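Local coordinates for 11S globulin isoform 1 (Cocos nucifera, PDB 5WPW), which serves as a seed storage protein of coconut, a hexameric 11S globulin that holds a nutrient reserve and is a potential food allergen, at the interface of chains A and B and the interface of chains A and C. Sequence-based numbering; all coordinates share one arbitrary frame. Chains: chain A/B/C, 11S globulin isoform 1.

Contact 1: the interface of chains A and B. Residues chain A 82-84; chain B 261-265.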
loop_
_atom_site.group_PDB
_atom_site.type_symbol
_atom_site.label_atom_id
_atom_site.label_comp_id
_atom_site.label_asym_id
_atom_site.label_seq_id
_atom_site.Cartn_x
_atom_site.Cartn_y
_atom_site.Cartn_z
ATOM N N THR A 82 8.574 -18.878 22.108
ATOM C CA THR A 82 9.673 -19.477 21.375
ATOM C C THR A 82 10.931 -19.623 22.220
ATOM O O THR A 82 11.929 -20.150 21.716
ATOM C CB THR A 82 9.999 -18.668 20.125
ATOM O OG1 THR A 82 10.439 -17.381 20.531
ATOM C CG2 THR A 82 8.752 -18.544 19.203
ATOM N N PHE A 83 10.923 -19.153 23.468
ATOM C CA PHE A 83 12.016 -19.383 24.410
ATOM C C PHE A 83 11.557 -20.465 25.388
ATOM O O PHE A 83 10.595 -20.252 26.137
ATOM C CB PHE A 83 12.385 -18.115 25.187
ATOM C CG PHE A 83 13.297 -17.171 24.460
ATOM C CD1 PHE A 83 13.268 -17.059 23.071
ATOM C CD2 PHE A 83 14.170 -16.364 25.180
ATOM C CE1 PHE A 83 14.103 -16.180 22.419
ATOM C CE2 PHE A 83 15.014 -15.480 24.528
ATOM C CZ PHE A 83 14.976 -15.387 23.139
ATOM N N GLN A 84 12.238 -21.613 25.387
ATOM C CA GLN A 84 11.744 -22.739 26.173
ATOM C C GLN A 84 12.897 -23.676 26.514
ATOM O O GLN A 84 13.875 -23.786 25.772
ATOM C CB GLN A 84 10.616 -23.502 25.446
ATOM C CG GLN A 84 10.731 -23.576 23.911
ATOM C CD GLN A 84 9.599 -24.381 23.238
ATOM O OE1 GLN A 84 9.863 -25.226 22.381
ATOM N NE2 GLN A 84 8.347 -24.104 23.609
ATOM N N ASP B 261 15.573 -15.228 17.949
ATOM C CA ASP B 261 14.118 -15.299 17.941
ATOM C C ASP B 261 13.595 -16.577 18.567
ATOM O O ASP B 261 12.510 -16.569 19.159
ATOM C CB ASP B 261 13.575 -15.191 16.515
ATOM C CG ASP B 261 13.867 -13.840 15.893
ATOM O OD1 ASP B 261 13.278 -12.847 16.350
ATOM O OD2 ASP B 261 14.698 -13.782 14.972
ATOM N N VAL B 262 14.341 -17.666 18.443
ATOM C CA VAL B 262 13.989 -18.958 19.013
ATOM C C VAL B 262 15.186 -19.402 19.831
ATOM O O VAL B 262 16.304 -19.375 19.319
ATOM C CB VAL B 262 13.683 -19.996 17.920
ATOM C CG1 VAL B 262 13.377 -21.353 18.542
ATOM C CG2 VAL B 262 12.515 -19.521 17.009
ATOM N N PHE B 263 14.960 -19.833 21.072
ATOM C CA PHE B 263 16.072 -20.185 21.961
ATOM C C PHE B 263 15.709 -21.375 22.837
ATOM O O PHE B 263 14.719 -21.331 23.567
ATOM C CB PHE B 263 16.454 -19.010 22.866
ATOM C CG PHE B 263 17.540 -19.337 23.895
ATOM C CD1 PHE B 263 18.765 -19.861 23.493
ATOM C CD2 PHE B 263 17.328 -19.103 25.253
ATOM C CE1 PHE B 263 19.775 -20.143 24.442
ATOM C CE2 PHE B 263 18.323 -19.384 26.201
ATOM C CZ PHE B 263 19.551 -19.896 25.791
ATOM N N ASN B 264 16.540 -22.415 22.799
ATOM C CA ASN B 264 16.504 -23.481 23.799
ATOM C C ASN B 264 17.919 -23.633 24.344
ATOM O O ASN B 264 18.849 -23.926 23.563
ATOM C CB ASN B 264 15.989 -24.788 23.199
ATOM C CG ASN B 264 15.794 -25.873 24.243
ATOM O OD1 ASN B 264 16.643 -26.069 25.122
ATOM N ND2 ASN B 264 14.677 -26.581 24.156
ATOM N N PRO B 265 18.133 -23.455 25.655
ATOM C CA PRO B 265 19.509 -23.459 26.192
ATOM C C PRO B 265 20.252 -24.773 26.009
ATOM O O PRO B 265 21.492 -24.776 26.060
ATOM C CB PRO B 265 19.304 -23.149 27.682
ATOM C CG PRO B 265 17.947 -23.647 27.974
ATOM C CD PRO B 265 17.136 -23.359 26.730
#

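Contact 2: the interface of chains A and B. Residues chain A 262-265, 411; chain B 82-84.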
loop_
_atom_site.group_PDB
_atom_site.type_symbol
_atom_site.label_atom_id
_atom_site.label_comp_id
_atom_site.label_asym_id
_atom_site.label_seq_id
_atom_site.Cartn_x
_atom_site.Cartn_y
_atom_site.Cartn_z
ATOM N N VAL A 262 24.742 12.033 10.221
ATOM C CA VAL A 262 25.393 13.303 9.904
ATOM C C VAL A 262 26.563 13.430 10.857
ATOM O O VAL A 262 26.409 13.164 12.048
ATOM C CB VAL A 262 24.434 14.493 10.083
ATOM C CG1 VAL A 262 25.137 15.781 9.767
ATOM C CG2 VAL A 262 23.157 14.305 9.223
ATOM N N PHE A 263 27.738 13.803 10.343
ATOM C CA PHE A 263 28.897 13.839 11.220
ATOM C C PHE A 263 29.899 14.859 10.714
ATOM O O PHE A 263 30.239 14.842 9.530
ATOM C CB PHE A 263 29.580 12.481 11.314
ATOM C CG PHE A 263 30.937 12.534 11.968
ATOM C CD1 PHE A 263 31.073 12.937 13.284
ATOM C CD2 PHE A 263 32.079 12.197 11.251
ATOM C CE1 PHE A 263 32.318 12.986 13.885
ATOM C CE2 PHE A 263 33.325 12.251 11.838
ATOM C CZ PHE A 263 33.448 12.637 13.156
ATOM N N ASN A 264 30.365 15.713 11.624
ATOM C CA ASN A 264 31.495 16.617 11.380
ATOM C C ASN A 264 32.440 16.475 12.567
ATOM O O ASN A 264 32.025 16.743 13.714
ATOM C CB ASN A 264 30.990 18.053 11.208
ATOM C CG ASN A 264 32.105 19.056 10.986
ATOM O OD1 ASN A 264 33.161 18.985 11.618
ATOM N ND2 ASN A 264 31.866 20.008 10.104
ATOM N N PRO A 265 33.709 16.097 12.354
ATOM C CA PRO A 265 34.584 15.775 13.504
ATOM C C PRO A 265 34.784 16.908 14.491
ATOM O O PRO A 265 35.140 16.637 15.645
ATOM C CB PRO A 265 35.911 15.367 12.843
ATOM C CG PRO A 265 35.882 15.989 11.514
ATOM C CD PRO A 265 34.432 15.988 11.084
ATOM N N VAL A 411 26.372 20.690 6.207
ATOM C CA VAL A 411 25.311 19.879 6.795
ATOM C C VAL A 411 24.725 20.596 8.003
ATOM O O VAL A 411 25.142 21.708 8.339
ATOM C CB VAL A 411 25.848 18.489 7.193
ATOM C CG1 VAL A 411 26.333 17.744 5.987
ATOM C CG2 VAL A 411 26.996 18.620 8.227
ATOM N N THR B 82 26.701 13.807 3.948
ATOM C CA THR B 82 26.428 14.227 5.311
ATOM C C THR B 82 27.632 14.099 6.249
ATOM O O THR B 82 27.543 14.525 7.409
ATOM C CB THR B 82 25.259 13.405 5.879
ATOM O OG1 THR B 82 25.589 12.016 5.787
ATOM C CG2 THR B 82 23.978 13.656 5.091
ATOM N N PHE B 83 28.729 13.501 5.805
ATOM C CA PHE B 83 29.952 13.419 6.607
ATOM C C PHE B 83 30.921 14.440 6.026
ATOM O O PHE B 83 31.265 14.349 4.839
ATOM C CB PHE B 83 30.570 12.019 6.560
ATOM C CG PHE B 83 29.925 11.019 7.494
ATOM C CD1 PHE B 83 28.596 11.139 7.851
ATOM C CD2 PHE B 83 30.648 9.952 7.987
ATOM C CE1 PHE B 83 28.002 10.237 8.708
ATOM C CE2 PHE B 83 30.062 9.034 8.849
ATOM C CZ PHE B 83 28.729 9.172 9.203
ATOM N N GLN B 84 31.357 15.407 6.836
ATOM C CA GLN B 84 32.212 16.427 6.239
ATOM C C GLN B 84 33.082 17.111 7.277
ATOM O O GLN B 84 32.749 17.195 8.466
ATOM C CB GLN B 84 31.396 17.473 5.475
ATOM C CG GLN B 84 30.387 18.188 6.300
ATOM C CD GLN B 84 29.506 19.084 5.465
ATOM O OE1 GLN B 84 29.237 20.224 5.839
ATOM N NE2 GLN B 84 29.047 18.574 4.325
#

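Contact 3: the interface of chains A and B. Residues chain A 244-245, 282; chain B 274, 276, 368.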
loop_
_atom_site.group_PDB
_atom_site.type_symbol
_atom_site.label_atom_id
_atom_site.label_comp_id
_atom_site.label_asym_id
_atom_site.label_seq_id
_atom_site.Cartn_x
_atom_site.Cartn_y
_atom_site.Cartn_z
ATOM N N THR A 244 7.137 -13.720 10.875
ATOM C CA THR A 244 6.844 -12.429 10.282
ATOM C C THR A 244 6.425 -11.480 11.409
ATOM O O THR A 244 7.302 -10.904 12.072
ATOM C CB THR A 244 5.806 -12.576 9.167
ATOM O OG1 THR A 244 4.553 -13.004 9.716
ATOM C CG2 THR A 244 6.301 -13.593 8.147
ATOM N N TYR A 245 5.133 -11.308 11.670
ATOM C CA TYR A 245 4.736 -10.266 12.613
ATOM C C TYR A 245 5.251 -10.551 14.014
ATOM O O TYR A 245 5.601 -9.614 14.735
ATOM C CB TYR A 245 3.220 -10.109 12.617
ATOM C CG TYR A 245 2.659 -10.290 11.233
ATOM C CD1 TYR A 245 2.748 -9.270 10.293
ATOM C CD2 TYR A 245 2.092 -11.494 10.847
ATOM C CE1 TYR A 245 2.266 -9.434 9.019
ATOM C CE2 TYR A 245 1.609 -11.671 9.563
ATOM C CZ TYR A 245 1.695 -10.633 8.653
ATOM O OH TYR A 245 1.209 -10.801 7.372
ATOM N N ARG A 282 6.352 2.740 11.679
ATOM C CA ARG A 282 5.309 3.151 10.740
ATOM C C ARG A 282 3.909 2.923 11.295
ATOM O O ARG A 282 2.952 3.511 10.782
ATOM C CB ARG A 282 5.470 2.419 9.399
ATOM C CG ARG A 282 5.018 0.955 9.387
ATOM C CD ARG A 282 5.520 0.247 8.122
ATOM N NE ARG A 282 5.599 -1.203 8.308
ATOM C CZ ARG A 282 5.016 -2.104 7.517
ATOM N NH1 ARG A 282 4.300 -1.719 6.466
ATOM N NH2 ARG A 282 5.149 -3.399 7.784
ATOM N N ASN B 274 14.264 -10.333 8.180
ATOM C CA ASN B 274 13.397 -10.032 7.038
ATOM C C ASN B 274 12.956 -8.581 7.182
ATOM O O ASN B 274 13.438 -7.866 8.069
ATOM C CB ASN B 274 12.223 -11.018 6.986
ATOM C CG ASN B 274 11.444 -11.067 8.291
ATOM O OD1 ASN B 274 11.262 -10.050 8.961
ATOM N ND2 ASN B 274 10.994 -12.267 8.670
ATOM N N GLU B 276 10.478 -7.240 8.532
ATOM C CA GLU B 276 9.997 -6.761 9.828
ATOM C C GLU B 276 11.133 -6.386 10.771
ATOM O O GLU B 276 10.873 -5.847 11.854
ATOM C CB GLU B 276 9.096 -7.810 10.503
ATOM C CG GLU B 276 8.211 -8.542 9.536
ATOM C CD GLU B 276 6.808 -7.973 9.456
ATOM O OE1 GLU B 276 6.541 -6.940 10.107
ATOM O OE2 GLU B 276 5.965 -8.565 8.728
ATOM N N ARG B 368 10.439 -12.038 3.933
ATOM C CA ARG B 368 9.541 -12.715 4.852
ATOM C C ARG B 368 9.440 -14.196 4.495
ATOM O O ARG B 368 8.353 -14.780 4.400
ATOM C CB ARG B 368 8.171 -12.032 4.875
ATOM C CG ARG B 368 8.116 -10.784 5.776
ATOM C CD ARG B 368 6.972 -9.817 5.371
ATOM N NE ARG B 368 6.808 -8.709 6.317
ATOM C CZ ARG B 368 6.581 -7.441 5.959
ATOM N NH1 ARG B 368 6.491 -7.114 4.672
ATOM N NH2 ARG B 368 6.452 -6.491 6.883
#

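Contact 4: the interface of chains A and C. Residues chain A 395, 399, 402-403; chain C 195, 198, 201-202.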
loop_
_atom_site.group_PDB
_atom_site.type_symbol
_atom_site.label_atom_id
_atom_site.label_comp_id
_atom_site.label_asym_id
_atom_site.label_seq_id
_atom_site.Cartn_x
_atom_site.Cartn_y
_atom_site.Cartn_z
ATOM N N LEU A 395 18.227 43.434 -0.025
ATOM C CA LEU A 395 19.656 43.174 0.045
ATOM C C LEU A 395 20.284 43.348 -1.325
ATOM O O LEU A 395 19.628 43.208 -2.362
ATOM C CB LEU A 395 19.972 41.747 0.533
ATOM C CG LEU A 395 19.537 41.269 1.908
ATOM C CD1 LEU A 395 20.261 39.981 2.318
ATOM C CD2 LEU A 395 19.751 42.355 2.928
ATOM N N GLU A 399 25.232 40.760 -0.686
ATOM C CA GLU A 399 24.660 40.366 0.594
ATOM C C GLU A 399 23.816 39.097 0.437
ATOM O O GLU A 399 23.944 38.148 1.222
ATOM C CB GLU A 399 23.813 41.515 1.159
ATOM C CG GLU A 399 24.574 42.818 1.513
ATOM C CD GLU A 399 23.663 43.913 2.108
ATOM O OE1 GLU A 399 22.709 44.354 1.425
ATOM O OE2 GLU A 399 23.903 44.338 3.261
ATOM N N ARG A 402 26.018 36.188 0.163
ATOM C CA ARG A 402 26.652 35.845 1.432
ATOM C C ARG A 402 25.677 35.103 2.336
ATOM O O ARG A 402 26.052 34.139 3.011
ATOM C CB ARG A 402 27.177 37.101 2.121
ATOM C CG ARG A 402 28.589 37.477 1.693
ATOM C CD ARG A 402 28.737 38.976 1.524
ATOM N NE ARG A 402 28.645 39.697 2.787
ATOM C CZ ARG A 402 28.249 40.962 2.890
ATOM N NH1 ARG A 402 27.912 41.648 1.795
ATOM N NH2 ARG A 402 28.185 41.544 4.080
ATOM N N VAL A 403 24.419 35.536 2.354
ATOM C CA VAL A 403 23.409 34.833 3.137
ATOM C C VAL A 403 23.234 33.413 2.611
ATOM O O VAL A 403 23.061 32.459 3.384
ATOM C CB VAL A 403 22.089 35.623 3.117
ATOM C CG1 VAL A 403 20.901 34.724 3.429
ATOM C CG2 VAL A 403 22.148 36.799 4.078
ATOM N N ASN C 195 28.142 38.808 9.247
ATOM C CA ASN C 195 28.323 39.897 10.189
ATOM C C ASN C 195 26.989 40.307 10.815
ATOM O O ASN C 195 25.907 39.883 10.393
ATOM C CB ASN C 195 28.986 41.096 9.502
ATOM C CG ASN C 195 28.453 41.350 8.092
ATOM O OD1 ASN C 195 28.707 40.573 7.158
ATOM N ND2 ASN C 195 27.713 42.444 7.933
ATOM N N LEU C 198 24.437 42.407 8.421
ATOM C CA LEU C 198 23.651 41.602 7.498
ATOM C C LEU C 198 22.591 40.782 8.230
ATOM O O LEU C 198 21.442 40.703 7.776
ATOM C CB LEU C 198 24.579 40.700 6.694
ATOM C CG LEU C 198 23.952 39.970 5.521
ATOM C CD1 LEU C 198 23.211 40.950 4.629
ATOM C CD2 LEU C 198 25.033 39.212 4.754
ATOM N N LYS C 201 19.669 42.876 8.886
ATOM C CA LYS C 201 18.839 43.130 7.712
ATOM C C LYS C 201 17.953 41.929 7.380
ATOM O O LYS C 201 16.845 42.099 6.858
ATOM C CB LYS C 201 19.702 43.512 6.504
ATOM C CG LYS C 201 20.503 44.821 6.690
ATOM C CD LYS C 201 21.518 45.071 5.554
ATOM C CE LYS C 201 20.847 45.537 4.255
ATOM N NZ LYS C 201 20.153 46.858 4.365
ATOM N N LEU C 202 18.410 40.716 7.675
ATOM C CA LEU C 202 17.552 39.560 7.442
ATOM C C LEU C 202 16.303 39.612 8.306
ATOM O O LEU C 202 15.252 39.109 7.898
ATOM C CB LEU C 202 18.320 38.267 7.690
ATOM C CG LEU C 202 19.281 37.928 6.558
ATOM C CD1 LEU C 202 20.174 36.799 6.990
ATOM C CD2 LEU C 202 18.543 37.578 5.263
#

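Contact 1: the interface of chains A and B
A:Phe83 and B:Phe263 meet face to stem rather than ring on ring. The CB methylene of B:Phe263 stands over the centre of the A:Phe83 ring, 3.7 Å from its centroid, in a CH-pi contact. The two side chains run at a slant to each other, and the B:Phe263 ring leans along its own chain toward B:Pro265, whose backbone N lies over one of its faces, toward the rim. This direction follows from the first torsion of B:Phe263, which puts CG anti to the backbone N (chi1 176°) and presents CB, not the ring, to the partner. Beside the aromatic pair the short strands 83-85 of chain A and 262-264 of chain B run parallel and form an intermolecular bridge. B:Phe263 N donates to A:Thr82 O at 3.1 Å, and B:Phe263 O accepts from A:Gln84 N, also at 3.1 Å, so one residue uses both of its backbone polar groups on the neighbour. The CG2 branch of B:Val262 packs against A:Thr82 CB at 4.1 Å, while its CG1 lies near the A:Thr82 carbonyl. At the start of the pairing the A:Thr82 hydroxyl extends the ladder: OG1 donates to B:Asp261 O at 2.6 Å, meeting that carbonyl nearly end-on, with a C=O...OG1 angle of 161°. The same B:Asp261 carbonyl borders the rim of the A:Phe83 ring, its oxygen 3.6 Å from CE1 and its carbon level with the ring plane.

Contact 2: the interface of chains A and B
B:Gln84 reaches across to A:Val411 from the middle of strand 83-85. Its CB steps away from the strand and sets CG between the backbone N and the carbonyl carbon (chi1 58°); beyond CG the chain is extended, which carries the amide to the valine. CG touches the CG2 methyl of A:Val411 at 3.9 Å. The amide carbon CD comes nearer, 3.5 Å from A:Val411 CG1. At the tip the two amide atoms part company. OE1 accepts a hydrogen bond of 2.9 Å from A:Val411 N, the donor standing well above the carbonyl plane, 53° out of it, while NE2 lies 3.3 Å from the CG1 methyl. The valine thus offers its backbone N-H to the oxygen, while its methyls pack along the amide, and the two side chains approach from opposite directions. A:Val411 CG1 also touches B:Thr82 CA at 3.6 Å, so the valine meets both B:Gln84 and B:Thr82, the loop residue just before the strand. The adjoining backbone is held by A:Phe263, whose N gives a bond of 3.0 Å to B:Thr82 O and whose O takes one from B:Gln84 N. Its CB also sits over the centre of the B:Phe83 ring. The site joins strand 262-264 of chain A in parallel to strand 83-85 of chain B, with the loop at A:Val411, just before strand 413-414, adding a second foothold beside the pairing.

Contact 3: the interface of chains A and B
A:Thr244, B:Glu276 and B:Arg368 form the core of this contact between two 11S globulin subunits of the cupin family. The threonine lies in the loop just before the 3-10 helix 245-247, and its carbonyl O rests against the side-chain methylene of B:Glu276, 3.6 Å from CG. Its CG2 methyl points to the aliphatic stem of B:Arg368, which it crosses at about a right angle, 4.1 Å from CB. B:Glu276 bends at its second torsion (chi2 -97°), bringing the carboxylate back toward that arginine. There OE2 receives B:Arg368 NE in a salt bridge of 2.6 Å, approached from above the carboxylate plane. Behind the glutamate, B:Asn274 OD1 accepts a 2.9 Å bond from B:Glu276 N and helps position it. The same carboxylate OE2 lies 3.6 Å from CD1 of A:Tyr245, with ring and carboxylate planes steeply inclined at 74°. Within chain A, the hydroxyl of A:Thr244 sits over the rim of one face of that tyrosine ring. At the far end of B:Arg368, NH2 comes within 3.5 Å of A:Arg282 NH2, the side chains arriving from opposite directions with guanidinium planes 35° apart. B:Glu276, its OE1 4.5 Å from A:Arg282 NH2 and not in contact, may ease the meeting of the two arginines.

Contact 4: the interface of chains A and C
Two short helices pack here across the subunit boundary, 397-405 of chain A and 196-202 of chain C, each from one of the alpha-helical extensions typical of 11S globulins. C:Leu198 is the central wedge. With CG anti to its backbone N (chi1 -170°), it divides its two methyls between neighbours: CD1 touches A:Glu399 CB at 3.6 Å, and CD2 meets A:Val403 CG2 at 3.8 Å. CD2 also lies over the rim of one face of the A:Arg402 guanidinium. The arginine chain turns at its second and third torsions and offers the guanidinium edge to C:Asn195. The A:Arg402 NH2 donates to the side-chain oxygen OD1 of C:Asn195 at 3.3 Å, a long bond but a well-directed one: the donor lies in the carbonyl plane on a lone pair, and guanidinium and amide are nearly coplanar. One turn on from C:Leu198, C:Leu202 CD1 packs against A:Val403 CG2 at 3.5 Å. At the other side, C:Lys201 and A:Leu395 lie alongside, running in opposite senses, with C:Lys201 CE 3.6 Å from A:Leu395 CD2. C:Lys201 CD lies 3.4 Å from A:Glu399 OE2, while the amine NZ is 4.6 Å from OE1, not in contact; the opposite charges probably add a modest attraction. By fitting the helix of one subunit to that of the next, the site helps tie neighbouring subunits together, probably within one trimer of the hexamer.

Contacts 1 and 2 are largely twins, sharing the pairing of strand 83-85 with strand 262-264 with the chains exchanged, about 41 Å apart between the centres of their C-alpha atoms. Contact 3 belongs to the same two-fold interface, about 19 Å from contact 1 and 32 Å from contact 2. Contact 4 joins chain A to a different neighbour without an exact two-fold, and lies about 26 Å from contact 2 and 63 Å from contact 1. Chain A therefore holds two copies of itself through unlike surfaces, which fits a hexamer built from two trimers: the helical contact probably within a trimer, the two-fold contacts between trimers.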